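Long-range contacts in amino acid ABC superfamily ATP binding cassette transporter, binding protein (Streptococcus pneumoniae, PDB 4H5G), which binds L-arginine and probably serves as the substrate-binding component of an amino acid ABC transporter, delivering the amino acid for uptake: residues A[14-19]-A[75-80]; A[23-28]-A[172-177]; A[93-98]-A[200-205]. All coordinates share one frame; numbering follows the deposited sequence. Where two conformers were deposited one is given.

Overall arrangement
All three contacts belong to the type II periplasmic binding protein fold. Contacts 1 and 3 are built side by side: their centres are about 11 Å apart, and Ala78 O lies 3.0 Å from Ala203 N, a probable hydrogen bond that joins segment 75-80 to segment 200-205. Contact 2, with its centre about 17 Å from that of contact 1, sits between the two lobes. The bound arginine relates all three: Ser19, Ala80 and Glu26 belong to its pocket, and the side chain of Asn200 comes within about 4 Å of it at the nearest atoms. Contacts 2 and 3, about 19 Å apart between centres, barely touch, Phe25 CE1 lying 4.0 Å from Asn200 ND2.

Contact 1: A[14-19]-A[75-80]; sequences LVVATS and ADLAVA. With ARG (arginine), chain L; EDO (1,2-ethanediol), chain J.
Thr18 holds OG1 anti to its backbone N (chi1 -161°), which carries the hydroxyl to Val79 O, while Asp76 has CG anti to its carbonyl carbon (chi1 -62°), bringing OD2 up to Val15 N. These side-chain bonds mark the two ends of a parallel strand pairing in the sheet of one lobe, where strand 13-18 lies between 55-60 and 77-78, the 2-1-3 order of the type II periplasmic binding protein fold. OD2 receives Val15 N through its anti lone pair, at 2.9 Å and almost straight (174° at the hydrogen), and it is also salt-bridged to Lys11. Two backbone donors grip Val15 O: Asp76 N at 2.9 Å and, longer, Leu77 N at 3.3 Å. Further along, Ala17 uses both of its polar backbone atoms, N to Leu77 O and O from Val79 N, as a residue in a parallel ladder does. Thr18 OG1 then continues the series by donating to Val79 O at 2.7 Å, lying in the plane of that carbonyl.

On the side facing helix 40-52, Val16 CG1 packs against Val79 CG2 at 3.7 Å, and Leu14 CD1 touches Leu77 CD1, the two side chains crossing at a slant. On the face of Ala17 and Ala78, towards helix 66-71, Ala17 CB lies 3.8 Å from Ala75 CB, which Val15 CG1 also touches. Both segments run out into the ligand pocket with carbonyls turned to the arginine guanidinium: Ala80 O accepts from its NE at 2.9 Å, and Ser19 O from its NH1 at 2.9 Å.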
loop_
_atom_site.group_PDB
_atom_site.type_symbol
_atom_site.label_atom_id
_atom_site.label_comp_id
_atom_site.label_asym_id
_atom_site.label_seq_id
_atom_site.Cartn_x
_atom_site.Cartn_y
_atom_site.Cartn_z
ATOM N N LEU A 14 -11.231 -15.207 -7.349
ATOM C CA LEU A 14 -9.855 -14.715 -7.314
ATOM C C LEU A 14 -9.587 -14.213 -5.901
ATOM O O LEU A 14 -10.237 -13.274 -5.448
ATOM C CB LEU A 14 -9.705 -13.560 -8.301
ATOM C CG LEU A 14 -8.346 -12.860 -8.316
ATOM C CD1 LEU A 14 -7.271 -13.744 -8.981
ATOM C CD2 LEU A 14 -8.460 -11.506 -9.041
ATOM N N VAL A 15 -8.659 -14.838 -5.183
ATOM C CA VAL A 15 -8.437 -14.466 -3.783
ATOM C C VAL A 15 -7.262 -13.503 -3.729
ATOM O O VAL A 15 -6.188 -13.815 -4.215
ATOM C CB VAL A 15 -8.155 -15.707 -2.914
ATOM C CG1 VAL A 15 -7.904 -15.298 -1.464
ATOM C CG2 VAL A 15 -9.320 -16.699 -3.013
ATOM N N VAL A 16 -7.477 -12.326 -3.151
ATOM C CA VAL A 16 -6.452 -11.289 -3.139
ATOM C C VAL A 16 -6.138 -10.913 -1.698
ATOM O O VAL A 16 -7.025 -10.483 -0.967
ATOM C CB VAL A 16 -6.954 -10.030 -3.893
ATOM C CG1 VAL A 16 -5.951 -8.881 -3.765
ATOM C CG2 VAL A 16 -7.245 -10.340 -5.364
ATOM N N ALA A 17 -4.879 -11.081 -1.295
ATOM C CA ALA A 17 -4.433 -10.720 0.053
ATOM C C ALA A 17 -4.141 -9.223 0.101
ATOM O O ALA A 17 -3.481 -8.680 -0.787
ATOM C CB ALA A 17 -3.198 -11.510 0.431
ATOM N N THR A 18 -4.627 -8.548 1.138
ATOM C CA THR A 18 -4.384 -7.111 1.270
ATOM C C THR A 18 -4.381 -6.704 2.741
ATOM O O THR A 18 -4.736 -7.486 3.609
ATOM C CB THR A 18 -5.417 -6.255 0.496
ATOM O OG1 THR A 18 -4.883 -4.943 0.293
ATOM C CG2 THR A 18 -6.739 -6.121 1.270
ATOM N N SER A 19 -3.993 -5.457 2.997
ATOM C CA SER A 19 -3.964 -4.902 4.348
ATOM C C SER A 19 -4.714 -3.577 4.328
ATOM O O SER A 19 -4.157 -2.552 3.936
ATOM C CB SER A 19 -2.513 -4.697 4.810
ATOM O OG SER A 19 -2.422 -3.946 6.015
ATOM N N ALA A 75 -3.645 -17.059 -0.873
ATOM C CA ALA A 75 -4.221 -16.161 -1.871
ATOM C C ALA A 75 -3.569 -16.375 -3.230
ATOM O O ALA A 75 -2.469 -16.916 -3.305
ATOM C CB ALA A 75 -4.076 -14.692 -1.424
ATOM N N ASP A 76 -4.246 -15.926 -4.285
ATOM C CA ASP A 76 -3.743 -16.021 -5.659
ATOM C C ASP A 76 -2.849 -14.846 -6.022
ATOM O O ASP A 76 -1.924 -14.973 -6.826
ATOM C CB ASP A 76 -4.923 -16.026 -6.638
ATOM C CG ASP A 76 -5.843 -17.203 -6.448
ATOM O OD1 ASP A 76 -5.372 -18.360 -6.548
ATOM O OD2 ASP A 76 -7.047 -16.975 -6.195
ATOM N N LEU A 77 -3.170 -13.693 -5.447
ATOM C CA LEU A 77 -2.446 -12.458 -5.713
ATOM C C LEU A 77 -2.302 -11.707 -4.398
ATOM O O LEU A 77 -3.096 -11.892 -3.488
ATOM C CB LEU A 77 -3.247 -11.566 -6.667
ATOM C CG LEU A 77 -3.551 -12.055 -8.085
ATOM C CD1 LEU A 77 -4.443 -11.011 -8.780
ATOM C CD2 LEU A 77 -2.259 -12.269 -8.869
ATOM N N ALA A 78 -1.312 -10.829 -4.313
ATOM C CA ALA A 78 -1.267 -9.862 -3.210
ATOM C C ALA A 78 -1.302 -8.471 -3.827
ATOM O O ALA A 78 -0.530 -8.168 -4.737
ATOM C CB ALA A 78 -0.022 -10.060 -2.371
ATOM N N VAL A 79 -2.214 -7.634 -3.343
ATOM C CA VAL A 79 -2.355 -6.262 -3.851
ATOM C C VAL A 79 -2.530 -5.388 -2.624
ATOM O O VAL A 79 -3.564 -5.438 -1.959
ATOM C CB VAL A 79 -3.570 -6.112 -4.774
ATOM C CG1 VAL A 79 -3.605 -4.701 -5.376
ATOM C CG2 VAL A 79 -3.541 -7.151 -5.915
ATOM N N ALA A 80 -1.505 -4.601 -2.307
ATOM C CA ALA A 80 -1.530 -3.832 -1.059
ATOM C C ALA A 80 -0.555 -2.672 -1.113
ATOM O O ALA A 80 0.210 -2.456 -0.169
ATOM C CB ALA A 80 -1.201 -4.745 0.126
HETATM N N ARG L . 4.786 0.483 -0.355
HETATM C CA ARG L . 5.307 -0.037 0.917
HETATM C C ARG L . 5.841 -1.443 0.756
HETATM O O ARG L . 5.532 -2.156 -0.212
HETATM C CB ARG L . 4.228 -0.011 2.009
HETATM C CG ARG L . 2.904 -0.662 1.615
HETATM C CD ARG L . 1.963 -0.793 2.822
HETATM N NE ARG L . 0.626 -1.256 2.420
HETATM C CZ ARG L . -0.405 -1.415 3.244
HETATM N NH1 ARG L . -1.580 -1.831 2.773
HETATM N NH2 ARG L . -0.259 -1.154 4.538
HETATM O OXT ARG L . 6.613 -1.903 1.602
HETATM C C1 EDO J . -2.696 -21.146 -8.691
HETATM O O1 EDO J . -3.511 -22.306 -8.499
HETATM C C2 EDO J . -3.593 -19.928 -8.870
HETATM O O2 EDO J . -2.885 -18.739 -8.502
#

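Contact 2: A[23-28]-A[172-177]; sequences APFEFQ and EPVALS
The boundary between the two lobes of the type II binding fold runs here, where Ala23, Pro24 and Phe25, leading into strand 27-31 of one lobe, meet Pro173, Val174 and Ser177 on the first turns of helix 172-181 of the other. The peptide before Pro24 is cis, and the proline ring is presented to the helix, its CD 4.0 Å from Pro173 CB, the two side chains crossing at about a right angle. The Phe25 side chain also crosses Val174 squarely: Val174 CG2 meets the ring edge, near the plane, 3.8 Å from CD2, while Pro173 CB approaches CE2 obliquely at 4.0 Å. Ala23 O faces the helix backbone and takes a CA-H...O contact from Val174 CA at 3.3 Å (154° at the hydrogen). The same carbonyl accepts from a water at 2.8 Å, and that water also donates to Val174 O over a longer 3.3 Å. Glu26, following Phe25, turns to the pocket, where OE2 accepts from the bound arginine NH1. Between the segments, apolar side-chain contacts, one CA-H...O contact and one bridging water do the work, with no direct N-H or O-H bond, consistent with an interface that can open and close, as in binding proteins of this fold.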
loop_
_atom_site.group_PDB
_atom_site.type_symbol
_atom_site.label_atom_id
_atom_site.label_comp_id
_atom_site.label_asym_id
_atom_site.label_seq_id
_atom_site.Cartn_x
_atom_site.Cartn_y
_atom_site.Cartn_z
ATOM N N ALA A 23 -5.570 3.980 3.161
ATOM C CA ALA A 23 -6.311 4.834 2.227
ATOM C C ALA A 23 -5.338 5.773 1.513
ATOM O O ALA A 23 -4.507 6.409 2.160
ATOM C CB ALA A 23 -7.348 5.644 2.980
ATOM N N PRO A 24 -5.477 5.943 0.189
ATOM C CA PRO A 24 -6.577 5.530 -0.693
ATOM C C PRO A 24 -6.404 4.189 -1.402
ATOM O O PRO A 24 -7.244 3.854 -2.239
ATOM C CB PRO A 24 -6.586 6.649 -1.745
ATOM C CG PRO A 24 -5.130 6.954 -1.892
ATOM C CD PRO A 24 -4.555 6.866 -0.499
ATOM N N PHE A 25 -5.353 3.438 -1.085
ATOM C CA PHE A 25 -5.105 2.159 -1.760
ATOM C C PHE A 25 -6.099 1.084 -1.324
ATOM O O PHE A 25 -6.750 0.447 -2.147
ATOM C CB PHE A 25 -3.676 1.675 -1.485
ATOM C CG PHE A 25 -2.611 2.516 -2.138
ATOM C CD1 PHE A 25 -2.324 2.367 -3.485
ATOM C CD2 PHE A 25 -1.891 3.441 -1.406
ATOM C CE1 PHE A 25 -1.348 3.137 -4.088
ATOM C CE2 PHE A 25 -0.912 4.205 -2.003
ATOM C CZ PHE A 25 -0.639 4.050 -3.344
ATOM N N GLU A 26 -6.184 0.872 -0.017
ATOM C CA GLU A 26 -7.201 -0.020 0.560
ATOM C C GLU A 26 -7.493 0.394 1.995
ATOM O O GLU A 26 -6.582 0.733 2.760
ATOM C CB GLU A 26 -6.762 -1.488 0.524
ATOM C CG GLU A 26 -5.371 -1.753 1.078
ATOM C CD GLU A 26 -4.312 -1.675 -0.001
ATOM O OE1 GLU A 26 -4.636 -2.016 -1.163
ATOM O OE2 GLU A 26 -3.165 -1.274 0.296
ATOM N N PHE A 27 -8.773 0.351 2.362
ATOM C CA PHE A 27 -9.204 0.763 3.686
ATOM C C PHE A 27 -10.630 0.318 3.936
ATOM O O PHE A 27 -11.271 -0.238 3.049
ATOM C CB PHE A 27 -9.068 2.287 3.883
ATOM C CG PHE A 27 -9.841 3.131 2.889
ATOM C CD1 PHE A 27 -9.402 3.269 1.589
ATOM C CD2 PHE A 27 -10.979 3.828 3.276
ATOM C CE1 PHE A 27 -10.086 4.071 0.679
ATOM C CE2 PHE A 27 -11.674 4.632 2.370
ATOM C CZ PHE A 27 -11.226 4.754 1.074
ATOM N N GLN A 28 -11.116 0.562 5.145
ATOM C CA GLN A 28 -12.474 0.173 5.505
ATOM C C GLN A 28 -13.396 1.361 5.415
ATOM O O GLN A 28 -13.069 2.441 5.905
ATOM C CB GLN A 28 -12.504 -0.370 6.931
ATOM C CG GLN A 28 -11.475 -1.443 7.171
ATOM C CD GLN A 28 -12.093 -2.802 7.341
ATOM O OE1 GLN A 28 -12.882 -3.248 6.507
ATOM N NE2 GLN A 28 -11.751 -3.470 8.436
ATOM N N GLU A 172 3.363 8.460 -0.105
ATOM C CA GLU A 172 2.805 9.824 -0.173
ATOM C C GLU A 172 1.262 9.943 -0.294
ATOM O O GLU A 172 0.657 10.767 0.402
ATOM C CB GLU A 172 3.503 10.665 -1.261
ATOM C CG GLU A 172 2.825 12.018 -1.478
ATOM C CD GLU A 172 3.692 13.008 -2.225
ATOM O OE1 GLU A 172 3.665 13.002 -3.473
ATOM O OE2 GLU A 172 4.396 13.801 -1.565
ATOM N N PRO A 173 0.620 9.129 -1.163
ATOM C CA PRO A 173 -0.842 9.266 -1.271
ATOM C C PRO A 173 -1.570 9.016 0.051
ATOM O O PRO A 173 -2.625 9.609 0.321
ATOM C CB PRO A 173 -1.214 8.198 -2.302
ATOM C CG PRO A 173 0.016 8.059 -3.149
ATOM C CD PRO A 173 1.159 8.195 -2.176
ATOM N N VAL A 174 -0.992 8.152 0.876
ATOM C CA VAL A 174 -1.569 7.839 2.184
ATOM C C VAL A 174 -1.393 9.012 3.148
ATOM O O VAL A 174 -2.307 9.348 3.900
ATOM C CB VAL A 174 -0.941 6.541 2.769
ATOM C CG1 VAL A 174 -1.549 6.222 4.132
ATOM C CG2 VAL A 174 -1.172 5.365 1.817
ATOM N N ALA A 175 -0.217 9.637 3.116
ATOM C CA ALA A 175 0.018 10.828 3.951
ATOM C C ALA A 175 -0.895 11.961 3.524
ATOM O O ALA A 175 -1.483 12.639 4.359
ATOM C CB ALA A 175 1.468 11.256 3.891
ATOM N N LEU A 176 -1.022 12.157 2.216
ATOM C CA LEU A 176 -1.892 13.220 1.696
ATOM C C LEU A 176 -3.328 13.015 2.151
ATOM O O LEU A 176 -4.029 13.970 2.498
ATOM C CB LEU A 176 -1.838 13.250 0.169
ATOM C CG LEU A 176 -0.572 13.826 -0.454
ATOM C CD1 LEU A 176 -0.571 13.591 -1.963
ATOM C CD2 LEU A 176 -0.444 15.314 -0.134
ATOM N N SER A 177 -3.766 11.759 2.157
ATOM C CA SER A 177 -5.129 11.433 2.574
ATOM C C SER A 177 -5.342 11.722 4.057
ATOM O O SER A 177 -6.340 12.339 4.432
ATOM C CB SER A 177 -5.446 9.968 2.257
ATOM O OG SER A 177 -6.744 9.632 2.707
HETATM O O HOH W 1 -4.841 7.455 4.716
#

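Contact 3: A[93-98]-A[200-205]; sequences DFSIPY and NAVALR. With ACT (acetate ion), chain G.
Hydrogen bonds between Asp93 and Leu204 pair strands 92-94 and 203-205 antiparallel in the type II binding fold, and further bonds link the residues beyond them. The two form a hydrogen-bonded pair, Leu204 N reaching Asp93 O at 2.9 Å and Asp93 N reaching Leu204 O at 3.0 Å. Ser95 N donates to Val202 O at 2.9 Å. Val202 N does not return the bond to a carbonyl: it goes to Ser95 OG at 2.9 Å (163° at the hydrogen), the hydroxyl being placed between the backbone N and the carbonyl carbon (chi1 73°). The same OG donates to Ile96 O at 2.7 Å, where the chain swings outward. Tyr98 N then rejoins the partner segment at Asn200 O.

Apolar and ring contacts fill in around these bonds. Phe94 CE2 rests 3.7 Å from Ala203 CB, with Ala201 CB close to its CD2. Asn200 CB lies over the Tyr98 ring in a CH-pi contact, 4.0 Å from the centroid and 26° off the normal, while Val202 N meets that ring at its edge. A water links Tyr98 OH to Ala201 O.

Polar ends have partners beyond the pair: Asp93 OD1 is salt-bridged to Lys206, Asn200 ND2 is hydrogen-bonded to Asn101, and Arg205 NH1 to Ala75 O, with an acetate, probably from crystallisation, at Arg205 NE. The Ser95 hydroxyl, accepting one bond and donating another, takes the acceptor role of a strand carbonyl, so the segments stay hydrogen-bonded at Ser95 although the backbone moves off at Ile96.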
loop_
_atom_site.group_PDB
_atom_site.type_symbol
_atom_site.label_atom_id
_atom_site.label_comp_id
_atom_site.label_asym_id
_atom_site.label_seq_id
_atom_site.Cartn_x
_atom_site.Cartn_y
_atom_site.Cartn_z
ATOM N N ASP A 93 7.030 -13.005 -8.390
ATOM C CA ASP A 93 6.974 -12.267 -9.644
ATOM C C ASP A 93 6.054 -11.099 -9.443
ATOM O O ASP A 93 5.210 -11.113 -8.549
ATOM C CB ASP A 93 6.470 -13.144 -10.779
ATOM C CG ASP A 93 7.559 -14.034 -11.352
ATOM O OD1 ASP A 93 8.762 -13.791 -11.103
ATOM O OD2 ASP A 93 7.205 -14.973 -12.081
ATOM N N PHE A 94 6.225 -10.064 -10.253
ATOM C CA PHE A 94 5.345 -8.911 -10.132
ATOM C C PHE A 94 4.764 -8.570 -11.481
ATOM O O PHE A 94 5.388 -8.807 -12.530
ATOM C CB PHE A 94 6.098 -7.684 -9.596
ATOM C CG PHE A 94 6.350 -7.720 -8.113
ATOM C CD1 PHE A 94 7.510 -8.277 -7.607
ATOM C CD2 PHE A 94 5.422 -7.187 -7.224
ATOM C CE1 PHE A 94 7.745 -8.309 -6.237
ATOM C CE2 PHE A 94 5.651 -7.212 -5.853
ATOM C CZ PHE A 94 6.817 -7.770 -5.362
ATOM N N SER A 95 3.572 -7.995 -11.434
ATOM C CA SER A 95 2.932 -7.426 -12.612
ATOM C C SER A 95 3.758 -6.216 -13.011
ATOM O O SER A 95 4.631 -5.770 -12.257
ATOM C CB SER A 95 1.515 -6.965 -12.259
ATOM O OG SER A 95 1.560 -5.797 -11.473
ATOM N N ILE A 96 3.485 -5.680 -14.197
ATOM C CA ILE A 96 3.974 -4.347 -14.537
ATOM C C ILE A 96 3.473 -3.370 -13.462
ATOM O O ILE A 96 2.467 -3.622 -12.804
ATOM C CB ILE A 96 3.498 -3.918 -15.941
ATOM C CG1 ILE A 96 1.970 -3.832 -15.994
ATOM C CG2 ILE A 96 4.084 -4.862 -17.009
ATOM C CD1 ILE A 96 1.416 -3.377 -17.360
ATOM N N PRO A 97 4.177 -2.241 -13.265
ATOM C CA PRO A 97 3.707 -1.300 -12.239
ATOM C C PRO A 97 2.300 -0.795 -12.574
ATOM O O PRO A 97 2.014 -0.589 -13.756
ATOM C CB PRO A 97 4.671 -0.116 -12.382
ATOM C CG PRO A 97 5.857 -0.651 -13.059
ATOM C CD PRO A 97 5.440 -1.819 -13.890
ATOM N N TYR A 98 1.451 -0.601 -11.571
ATOM C CA TYR A 98 0.167 0.057 -11.812
ATOM C C TYR A 98 0.137 1.499 -11.328
ATOM O O TYR A 98 -0.683 2.300 -11.783
ATOM C CB TYR A 98 -0.998 -0.748 -11.208
ATOM C CG TYR A 98 -0.953 -0.976 -9.717
ATOM C CD1 TYR A 98 -1.424 -0.013 -8.836
ATOM C CD2 TYR A 98 -0.478 -2.181 -9.185
ATOM C CE1 TYR A 98 -1.418 -0.221 -7.464
ATOM C CE2 TYR A 98 -0.470 -2.402 -7.796
ATOM C CZ TYR A 98 -0.949 -1.416 -6.954
ATOM O OH TYR A 98 -0.966 -1.622 -5.576
ATOM N N ASN A 200 4.424 0.618 -7.261
ATOM C CA ASN A 200 3.478 -0.397 -6.806
ATOM C C ASN A 200 3.161 -1.412 -7.896
ATOM O O ASN A 200 2.918 -1.043 -9.033
ATOM C CB ASN A 200 2.177 0.279 -6.373
ATOM C CG ASN A 200 2.408 1.298 -5.296
ATOM O OD1 ASN A 200 2.717 0.942 -4.152
ATOM N ND2 ASN A 200 2.304 2.579 -5.652
ATOM N N ALA A 201 3.151 -2.695 -7.547
ATOM C CA ALA A 201 2.754 -3.727 -8.503
ATOM C C ALA A 201 2.004 -4.841 -7.790
ATOM O O ALA A 201 2.020 -4.924 -6.571
ATOM C CB ALA A 201 3.977 -4.269 -9.231
ATOM N N VAL A 202 1.342 -5.690 -8.560
ATOM C CA VAL A 202 0.617 -6.836 -8.007
ATOM C C VAL A 202 1.628 -7.959 -7.870
ATOM O O VAL A 202 2.355 -8.239 -8.821
ATOM C CB VAL A 202 -0.489 -7.271 -8.987
ATOM C CG1 VAL A 202 -1.138 -8.582 -8.522
ATOM C CG2 VAL A 202 -1.547 -6.150 -9.160
ATOM N N ALA A 203 1.681 -8.605 -6.702
ATOM C CA ALA A 203 2.598 -9.736 -6.495
ATOM C C ALA A 203 1.915 -11.069 -6.823
ATOM O O ALA A 203 0.730 -11.260 -6.529
ATOM C CB ALA A 203 3.115 -9.744 -5.046
ATOM N N LEU A 204 2.676 -11.975 -7.435
ATOM C CA LEU A 204 2.227 -13.351 -7.723
ATOM C C LEU A 204 3.300 -14.326 -7.289
ATOM O O LEU A 204 4.464 -13.962 -7.191
ATOM C CB LEU A 204 2.018 -13.550 -9.229
ATOM C CG LEU A 204 1.193 -12.529 -10.000
ATOM C CD1 LEU A 204 2.091 -11.397 -10.562
ATOM C CD2 LEU A 204 0.399 -13.219 -11.124
ATOM N N ARG A 205 2.931 -15.584 -7.074
ATOM C CA ARG A 205 3.966 -16.599 -6.873
ATOM C C ARG A 205 4.745 -16.780 -8.177
ATOM O O ARG A 205 4.225 -16.514 -9.263
ATOM C CB ARG A 205 3.368 -17.933 -6.394
ATOM C CG ARG A 205 2.848 -17.889 -4.944
ATOM C CD ARG A 205 2.363 -19.263 -4.474
ATOM N NE ARG A 205 1.248 -19.740 -5.296
ATOM C CZ ARG A 205 -0.022 -19.390 -5.119
ATOM N NH1 ARG A 205 -0.351 -18.564 -4.132
ATOM N NH2 ARG A 205 -0.964 -19.876 -5.925
HETATM C C ACT G . 1.125 -22.126 -7.506
HETATM O O ACT G . 2.242 -21.575 -7.353
HETATM O OXT ACT G . 0.411 -21.684 -8.435
HETATM C CH3 ACT G . 0.667 -23.253 -6.627
HETATM O O HOH W 2 0.198 -4.024 -4.653
#